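Local coordinates for thioesterase superfamily protein (Shewanella loihica, PDB 2PRX) that probably hydrolyses thioesters, as a member of the hotdog-fold thioesterase superfamily that assembles as a dimer, at residues 55-59 with 60-64. Residues are numbered along the deposited sequence; the frame is centred on the assembly and turned at random.
Sequences GFVYG and GLIAS
Tyr58 and Gly59 start the first helical turn by handing their carbonyls to Ile62 and Ala63: Ile62 N reaches Tyr58 O at 3.2 Å, with an N-H...O angle of 167°, and Ala63 N reaches Gly59 O at 2.8 Å. Tyr58 therefore holds the N-cap position, with an extended chain leading into it. Its CG stands anti to the backbone N (chi1 -179°), beside the carbonyl carbon, which folds the ring back over the helix start. Gly60 N sits 3.3 Å above the ring plane, over its centre, and Gly60 CA makes a CH-pi contact 3.7 Å from the centroid. The ring thus lies flat on the Gly60 backbone, with Tyr58 CE2 3.4 Å from Gly60 CA. Away from the ring, Val57 CG1 packs 3.7 Å from Ile62 CG1 and, more loosely, 4.2 Å from Leu61 CD2. One turn on, Gly60 O accepts both Ser64 N and Ser64 OG, from opposite faces of its plane; the modelled hydroxyl distance is unusually short. The Tyr58 ring also meets Tyr19 of the second subunit, and its OH makes a weak hydrogen bond to Ser64 O there. This is the N-terminus of helix 59-78 at the dimer interface, its first turn covered by an aromatic ring rather than a polar side-chain cap; the long helix packs against the antiparallel sheet in the hotdog fold.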
loop_
_atom_site.group_PDB
_atom_site.type_symbol
_atom_site.label_atom_id
_atom_site.label_comp_id
_atom_site.label_asym_id
_atom_site.label_seq_id
_atom_site.Cartn_x
_atom_site.Cartn_y
_atom_site.Cartn_z
ATOM N N GLY A 55 -3.949 -12.656 14.322
ATOM C CA GLY A 55 -5.366 -12.378 14.423
ATOM C C GLY A 55 -5.849 -11.305 13.463
ATOM O O GLY A 55 -7.066 -11.136 13.344
ATOM N N PHE A 56 -4.913 -10.603 12.841
ATOM C CA PHE A 56 -5.207 -9.482 11.965
ATOM C C PHE A 56 -4.405 -9.555 10.662
ATOM O O PHE A 56 -3.413 -10.276 10.564
ATOM C CB PHE A 56 -4.927 -8.141 12.642
ATOM C CG PHE A 56 -5.667 -7.926 13.952
ATOM C CD1 PHE A 56 -6.997 -7.562 13.991
ATOM C CD2 PHE A 56 -4.981 -8.107 15.145
ATOM C CE1 PHE A 56 -7.647 -7.383 15.198
ATOM C CE2 PHE A 56 -5.621 -7.914 16.352
ATOM C CZ PHE A 56 -6.955 -7.549 16.388
ATOM N N VAL A 57 -4.875 -8.789 9.701
ATOM C CA VAL A 57 -4.441 -8.761 8.331
ATOM C C VAL A 57 -3.429 -7.666 8.028
ATOM O O VAL A 57 -3.590 -6.508 8.390
ATOM C CB VAL A 57 -5.615 -8.512 7.354
ATOM C CG1 VAL A 57 -5.063 -8.231 5.957
ATOM C CG2 VAL A 57 -6.588 -9.676 7.365
ATOM N N TYR A 58 -2.390 -8.088 7.308
ATOM C CA TYR A 58 -1.319 -7.194 6.897
ATOM C C TYR A 58 -1.829 -5.949 6.199
ATOM O O TYR A 58 -2.599 -5.982 5.246
ATOM C CB TYR A 58 -0.378 -8.001 5.991
ATOM C CG TYR A 58 0.801 -7.188 5.521
ATOM C CD1 TYR A 58 1.440 -6.327 6.399
ATOM C CD2 TYR A 58 1.234 -7.292 4.214
ATOM C CE1 TYR A 58 2.518 -5.572 5.973
ATOM C CE2 TYR A 58 2.310 -6.547 3.787
ATOM C CZ TYR A 58 2.938 -5.696 4.668
ATOM O OH TYR A 58 4.012 -4.962 4.224
ATOM N N GLY A 59 -1.381 -4.784 6.647
ATOM C CA GLY A 59 -1.653 -3.514 6.027
ATOM C C GLY A 59 -1.218 -3.377 4.587
ATOM O O GLY A 59 -1.968 -2.754 3.815
ATOM N N GLY A 60 -0.075 -3.921 4.170
ATOM C CA GLY A 60 0.384 -3.900 2.793
ATOM C C GLY A 60 -0.623 -4.559 1.818
ATOM O O GLY A 60 -0.824 -4.026 0.754
ATOM N N LEU A 61 -1.099 -5.715 2.261
ATOM C CA LEU A 61 -2.130 -6.438 1.523
ATOM C C LEU A 61 -3.365 -5.567 1.378
ATOM O O LEU A 61 -3.906 -5.411 0.286
ATOM C CB LEU A 61 -2.489 -7.767 2.218
ATOM C CG LEU A 61 -3.590 -8.536 1.472
ATOM C CD1 LEU A 61 -3.184 -8.865 0.043
ATOM C CD2 LEU A 61 -3.931 -9.804 2.228
ATOM N N ILE A 62 -3.822 -4.975 2.468
ATOM C CA ILE A 62 -4.978 -4.058 2.434
ATOM C C ILE A 62 -4.700 -2.916 1.491
ATOM O O ILE A 62 -5.462 -2.618 0.568
ATOM C CB ILE A 62 -5.292 -3.621 3.883
ATOM C CG1 ILE A 62 -5.673 -4.820 4.734
ATOM C CG2 ILE A 62 -6.340 -2.530 3.939
ATOM C CD1 ILE A 62 -6.324 -4.558 6.068
ATOM N N ALA A 63 -3.573 -2.225 1.615
ATOM C CA ALA A 63 -3.261 -1.164 0.670
ATOM C C ALA A 63 -3.169 -1.682 -0.763
ATOM O O ALA A 63 -3.489 -0.904 -1.678
ATOM C CB ALA A 63 -1.953 -0.468 1.029
ATOM N N SER A 64 -2.751 -2.926 -0.924
ATOM C CA SER A 64 -2.600 -3.535 -2.238
ATOM C C SER A 64 -3.977 -3.705 -2.896
ATOM O O SER A 64 -4.064 -3.383 -4.090
ATOM C CB SER A 64 -1.912 -4.894 -2.234
ATOM O OG SER A 64 -0.635 -4.888 -1.631
#